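Local coordinates for protein PatF (Prochloron didemni, PDB 4BG2) that probably takes part in patellamide (cyanobactin) biosynthesis as a member of the prenyltransferase-like proteins, at residues Glu78-Leu86 / Ile116-His124. Residues are numbered along the deposited sequence; the frame is centred on the assembly and turned at random.
Sequences ESLTHAFKL and IINNTIGVH
A side-chain amide is wedged beneath the backbone at Ser79: Asn119 rises from strand 116-124 and meets this serine of segment 78-86 with both halves of its amide. Ser79 OG donates to Asn119 OD1 over a short 2.5 Å, arriving from above the carbonyl plane, 47° out of it. On the other half, Asn119 ND2 gives a weak, bent bond of 3.3 Å to Ser79 O, and a straighter one of 2.9 Å to the backbone O of Thr120, where the strand is broken; Thr120 O lies near the Asn119 amide plane, though ND2 sits above the plane of that carbonyl. The CB of Asn119 points toward the helix, and chi1 65°, with CG between backbone N and carbonyl carbon, sets the amide against Ser79; these bonds fix which way it is turned. Leu80 CD2 lies 3.8 Å from Asn119 OD1, its side chain crossing at about a right angle and continuing to Phe103 and Ala107 of helix 101-110. Two residues along the strand, Ile121 presses CG2 against the helix backbone one turn past Ser79, 3.7 Å from Ala83 N, and Leu86 CD2 approaches Ile121 CB at 4.2 Å. Phe37, Ala40 and Ile41 of helix 34-42 also touch Ile121. The helix runs roughly parallel to strand 116-119, 26° between them, packed outside the closed antiparallel barrel, consistent with a prenyltransferase-like fold. Were Asn119 an alanine, the buried Ser79 hydroxyl would be likely to lose this acceptor, leaving a gap beneath Ser79 and Leu80. The chemistry is thus divided: polar bonds join Ser79 to the strand, aliphatic packing the following turns.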
ATOM      1  N   GLU A  78      -4.744   1.964  18.661  1.00 38.46           N
ATOM      2  CA  GLU A  78      -3.358   1.927  19.141  1.00 40.17           C
ATOM      3  C   GLU A  78      -2.328   1.861  18.014  1.00 37.09           C
ATOM      4  O   GLU A  78      -1.192   2.317  18.183  1.00 36.30           O
ATOM      5  CB  GLU A  78      -3.102   0.836  20.196  1.00 44.95           C
ATOM      6  CG  GLU A  78      -3.382  -0.615  19.819  1.00 48.54           C
ATOM      7  CD  GLU A  78      -4.809  -1.074  20.069  1.00 52.84           C
ATOM      8  OE1 GLU A  78      -5.680  -0.244  20.463  1.00 53.92           O
ATOM      9  OE2 GLU A  78      -5.029  -2.287  19.858  1.00 51.33           O
ATOM     10  N   SER A  79      -2.716   1.326  16.862  1.00 33.60           N
ATOM     11  CA  SER A  79      -1.829   1.339  15.702  1.00 30.95           C
ATOM     12  C   SER A  79      -1.386   2.762  15.312  1.00 30.06           C
ATOM     13  O   SER A  79      -0.324   2.942  14.706  1.00 29.72           O
ATOM     14  CB  SER A  79      -2.492   0.641  14.504  1.00 29.37           C
ATOM     15  OG  SER A  79      -3.737   1.243  14.175  1.00 28.57           O
ATOM     16  N   LEU A  80      -2.185   3.771  15.644  1.00 30.23           N
ATOM     17  CA  LEU A  80      -1.807   5.152  15.371  1.00 29.90           C
ATOM     18  C   LEU A  80      -0.509   5.588  16.067  1.00 29.75           C
ATOM     19  O   LEU A  80       0.245   6.385  15.536  1.00 30.60           O
ATOM     20  CB  LEU A  80      -2.936   6.135  15.738  1.00 32.00           C
ATOM     21  CG  LEU A  80      -4.193   6.124  14.841  1.00 31.71           C
ATOM     22  CD1 LEU A  80      -5.332   6.868  15.526  1.00 32.57           C
ATOM     23  CD2 LEU A  80      -3.908   6.708  13.477  1.00 30.65           C
ATOM     24  N   THR A  81      -0.235   5.067  17.241  1.00 31.22           N
ATOM     25  CA  THR A  81       0.931   5.515  17.973  1.00 32.88           C
ATOM     26  C   THR A  81       2.189   5.276  17.156  1.00 30.71           C
ATOM     27  O   THR A  81       3.088   6.089  17.158  1.00 29.37           O
ATOM     28  CB  THR A  81       1.047   4.825  19.330  1.00 35.06           C
ATOM     29  OG1 THR A  81       1.037   3.399  19.141  1.00 36.84           O
ATOM     30  CG2 THR A  81      -0.098   5.238  20.214  1.00 36.49           C
ATOM     31  N   HIS A  82       2.231   4.168  16.425  1.00 30.95           N
ATOM     32  CA  HIS A  82       3.381   3.875  15.566  1.00 29.40           C
ATOM     33  C   HIS A  82       3.543   4.912  14.472  1.00 26.34           C
ATOM     34  O   HIS A  82       4.655   5.322  14.148  1.00 26.02           O
ATOM     35  CB  HIS A  82       3.259   2.457  14.965  1.00 30.30           C
ATOM     36  CG  HIS A  82       3.273   1.381  16.002  1.00 31.41           C
ATOM     37  ND1 HIS A  82       4.349   1.174  16.837  1.00 34.39           N
ATOM     38  CD2 HIS A  82       2.322   0.501  16.391  1.00 32.13           C
ATOM     39  CE1 HIS A  82       4.072   0.193  17.675  1.00 34.67           C
ATOM     40  NE2 HIS A  82       2.849  -0.238  17.417  1.00 33.80           N
ATOM     41  N   ALA A  83       2.431   5.329  13.890  1.00 25.23           N
ATOM     42  CA  ALA A  83       2.450   6.333  12.840  1.00 25.13           C
ATOM     43  C   ALA A  83       2.948   7.665  13.372  1.00 27.11           C
ATOM     44  O   ALA A  83       3.845   8.285  12.800  1.00 26.55           O
ATOM     45  CB  ALA A  83       1.061   6.504  12.260  1.00 26.02           C
ATOM     46  N   PHE A  84       2.368   8.107  14.473  1.00 28.94           N
ATOM     47  CA  PHE A  84       2.754   9.394  15.058  1.00 31.07           C
ATOM     48  C   PHE A  84       4.207   9.411  15.493  1.00 32.26           C
ATOM     49  O   PHE A  84       4.888  10.388  15.255  1.00 33.64           O
ATOM     50  CB  PHE A  84       1.815   9.776  16.211  1.00 32.89           C
ATOM     51  CG  PHE A  84       0.394  10.054  15.765  1.00 33.41           C
ATOM     52  CD1 PHE A  84       0.124  10.880  14.683  1.00 33.59           C
ATOM     53  CD2 PHE A  84      -0.669   9.499  16.436  1.00 35.90           C
ATOM     54  CE1 PHE A  84      -1.173  11.153  14.288  1.00 33.86           C
ATOM     55  CE2 PHE A  84      -1.972   9.773  16.058  1.00 35.98           C
ATOM     56  CZ  PHE A  84      -2.226  10.582  14.971  1.00 35.01           C
ATOM     57  N   LYS A  85       4.689   8.344  16.130  1.00 33.96           N
ATOM     58  CA  LYS A  85       6.117   8.248  16.481  1.00 35.98           C
ATOM     59  C   LYS A  85       7.013   8.381  15.268  1.00 32.87           C
ATOM     60  O   LYS A  85       8.033   9.044  15.322  1.00 31.99           O
ATOM     61  CB  LYS A  85       6.447   6.902  17.108  1.00 40.08           C
ATOM     62  CG  LYS A  85       6.166   6.774  18.598  1.00 46.15           C
ATOM     63  CD  LYS A  85       6.244   5.291  18.973  1.00 47.98           C
ATOM     64  CE  LYS A  85       6.584   5.068  20.425  1.00 51.18           C
ATOM     65  NZ  LYS A  85       5.644   5.806  21.312  1.00 54.31           N
ATOM     66  N   LEU A  86       6.638   7.711  14.181  1.00 30.35           N
ATOM     67  CA  LEU A  86       7.433   7.723  12.954  1.00 29.74           C
ATOM     68  C   LEU A  86       7.470   9.115  12.358  1.00 28.94           C
ATOM     69  O   LEU A  86       8.544   9.616  11.999  1.00 29.16           O
ATOM     70  CB  LEU A  86       6.869   6.733  11.926  1.00 29.42           C
ATOM     71  CG  LEU A  86       7.596   6.653  10.591  1.00 30.53           C
ATOM     72  CD1 LEU A  86       9.032   6.213  10.821  1.00 32.26           C
ATOM     73  CD2 LEU A  86       6.874   5.715   9.618  1.00 29.60           C
ATOM     74  N   ILE A 116     -12.598   0.161  11.884  1.00 35.36           N
ATOM     75  CA  ILE A 116     -11.245   0.216  11.363  1.00 32.26           C
ATOM     76  C   ILE A 116     -10.445  -0.935  11.979  1.00 31.98           C
ATOM     77  O   ILE A 116     -10.462  -1.135  13.200  1.00 31.06           O
ATOM     78  CB  ILE A 116     -10.578   1.586  11.668  1.00 30.67           C
ATOM     79  CG1 ILE A 116     -11.350   2.699  10.973  1.00 30.65           C
ATOM     80  CG2 ILE A 116      -9.136   1.613  11.189  1.00 27.92           C
ATOM     81  CD1 ILE A 116     -10.930   4.107  11.343  1.00 31.06           C
ATOM     82  N   ILE A 117      -9.757  -1.692  11.125  1.00 29.54           N
ATOM     83  CA  ILE A 117      -8.913  -2.796  11.563  1.00 29.41           C
ATOM     84  C   ILE A 117      -7.611  -2.258  12.126  1.00 28.19           C
ATOM     85  O   ILE A 117      -7.226  -2.579  13.243  1.00 30.19           O
ATOM     86  CB  ILE A 117      -8.583  -3.780  10.406  1.00 28.34           C
ATOM     87  CG1 ILE A 117      -9.860  -4.436   9.878  1.00 29.90           C
ATOM     88  CG2 ILE A 117      -7.627  -4.857  10.886  1.00 28.96           C
ATOM     89  CD1 ILE A 117      -9.667  -5.219   8.591  1.00 31.13           C
ATOM     90  N   ASN A 118      -6.939  -1.436  11.344  1.00 27.44           N
ATOM     91  CA  ASN A 118      -5.642  -0.896  11.728  1.00 27.56           C
ATOM     92  C   ASN A 118      -5.237   0.175  10.761  1.00 25.01           C
ATOM     93  O   ASN A 118      -5.930   0.440   9.773  1.00 23.58           O
ATOM     94  CB  ASN A 118      -4.569  -1.992  11.767  1.00 29.44           C
ATOM     95  CG  ASN A 118      -4.250  -2.589  10.390  1.00 30.94           C
ATOM     96  OD1 ASN A 118      -4.228  -1.907   9.368  1.00 33.03           O
ATOM     97  ND2 ASN A 118      -3.927  -3.859  10.384  1.00 33.36           N
ATOM     98  N   ASN A 119      -4.104   0.778  11.053  1.00 25.07           N
ATOM     99  CA  ASN A 119      -3.328   1.488  10.046  1.00 24.33           C
ATOM    100  C   ASN A 119      -1.971   0.802   9.895  1.00 24.03           C
ATOM    101  O   ASN A 119      -1.537   0.104  10.790  1.00 24.10           O
ATOM    102  CB  ASN A 119      -3.174   2.953  10.395  1.00 25.03           C
ATOM    103  CG  ASN A 119      -2.354   3.172  11.654  1.00 27.57           C
ATOM    104  OD1 ASN A 119      -2.885   3.164  12.774  1.00 27.75           O
ATOM    105  ND2 ASN A 119      -1.058   3.354  11.479  1.00 27.25           N
ATOM    106  N   THR A 120      -1.345   0.980   8.741  1.00 23.03           N
ATOM    107  CA  THR A 120      -0.009   0.491   8.502  1.00 25.00           C
ATOM    108  C   THR A 120       0.988   1.594   8.856  1.00 26.97           C
ATOM    109  O   THR A 120       0.612   2.734   9.133  1.00 27.71           O
ATOM    110  CB  THR A 120       0.224   0.187   6.999  1.00 23.10           C
ATOM    111  OG1 THR A 120       0.062   1.381   6.264  1.00 23.68           O
ATOM    112  CG2 THR A 120      -0.760  -0.815   6.462  1.00 24.21           C
ATOM    113  N   ILE A 121       2.270   1.271   8.804  1.00 26.27           N
ATOM    114  CA  ILE A 121       3.247   2.313   8.627  1.00 24.73           C
ATOM    115  C   ILE A 121       4.148   1.904   7.482  1.00 22.94           C
ATOM    116  O   ILE A 121       4.465   0.741   7.297  1.00 21.19           O
ATOM    117  CB  ILE A 121       4.093   2.614   9.891  1.00 25.83           C
ATOM    118  CG1 ILE A 121       4.717   1.368  10.469  1.00 25.60           C
ATOM    119  CG2 ILE A 121       3.239   3.297  10.960  1.00 29.50           C
ATOM    120  CD1 ILE A 121       5.841   1.648  11.424  1.00 27.44           C
ATOM    121  N   GLY A 122       4.609   2.897   6.757  1.00 22.73           N
ATOM    122  CA  GLY A 122       5.411   2.648   5.617  1.00 23.19           C
ATOM    123  C   GLY A 122       6.197   3.839   5.196  1.00 23.30           C
ATOM    124  O   GLY A 122       5.895   4.971   5.588  1.00 23.42           O
ATOM    125  N   VAL A 123       7.232   3.555   4.409  1.00 23.45           N
ATOM    126  CA  VAL A 123       8.057   4.557   3.790  1.00 23.95           C
ATOM    127  C   VAL A 123       8.290   4.173   2.333  1.00 23.62           C
ATOM    128  O   VAL A 123       8.491   2.994   2.016  1.00 24.64           O
ATOM    129  CB  VAL A 123       9.439   4.719   4.471  1.00 24.94           C
ATOM    130  CG1 VAL A 123       9.283   5.340   5.832  1.00 26.39           C
ATOM    131  CG2 VAL A 123      10.207   3.405   4.563  1.00 26.43           C
ATOM    132  N   HIS A 124       8.312   5.180   1.479  1.00 23.37           N
ATOM    133  CA  HIS A 124       8.735   5.043   0.097  1.00 26.01           C
ATOM    134  C   HIS A 124       9.900   5.990  -0.159  1.00 28.51           C
ATOM    135  O   HIS A 124       9.732   7.219  -0.194  1.00 30.43           O
ATOM    136  CB  HIS A 124       7.586   5.364  -0.878  1.00 25.17           C
ATOM    137  CG  HIS A 124       6.378   4.484  -0.713  1.00 24.13           C
ATOM    138  ND1 HIS A 124       5.162   4.790  -1.278  1.00 25.51           N
ATOM    139  CD2 HIS A 124       6.199   3.317  -0.057  1.00 23.79           C
ATOM    140  CE1 HIS A 124       4.290   3.839  -1.001  1.00 25.88           C
ATOM    141  NE2 HIS A 124       4.885   2.949  -0.226  1.00 24.59           N
TER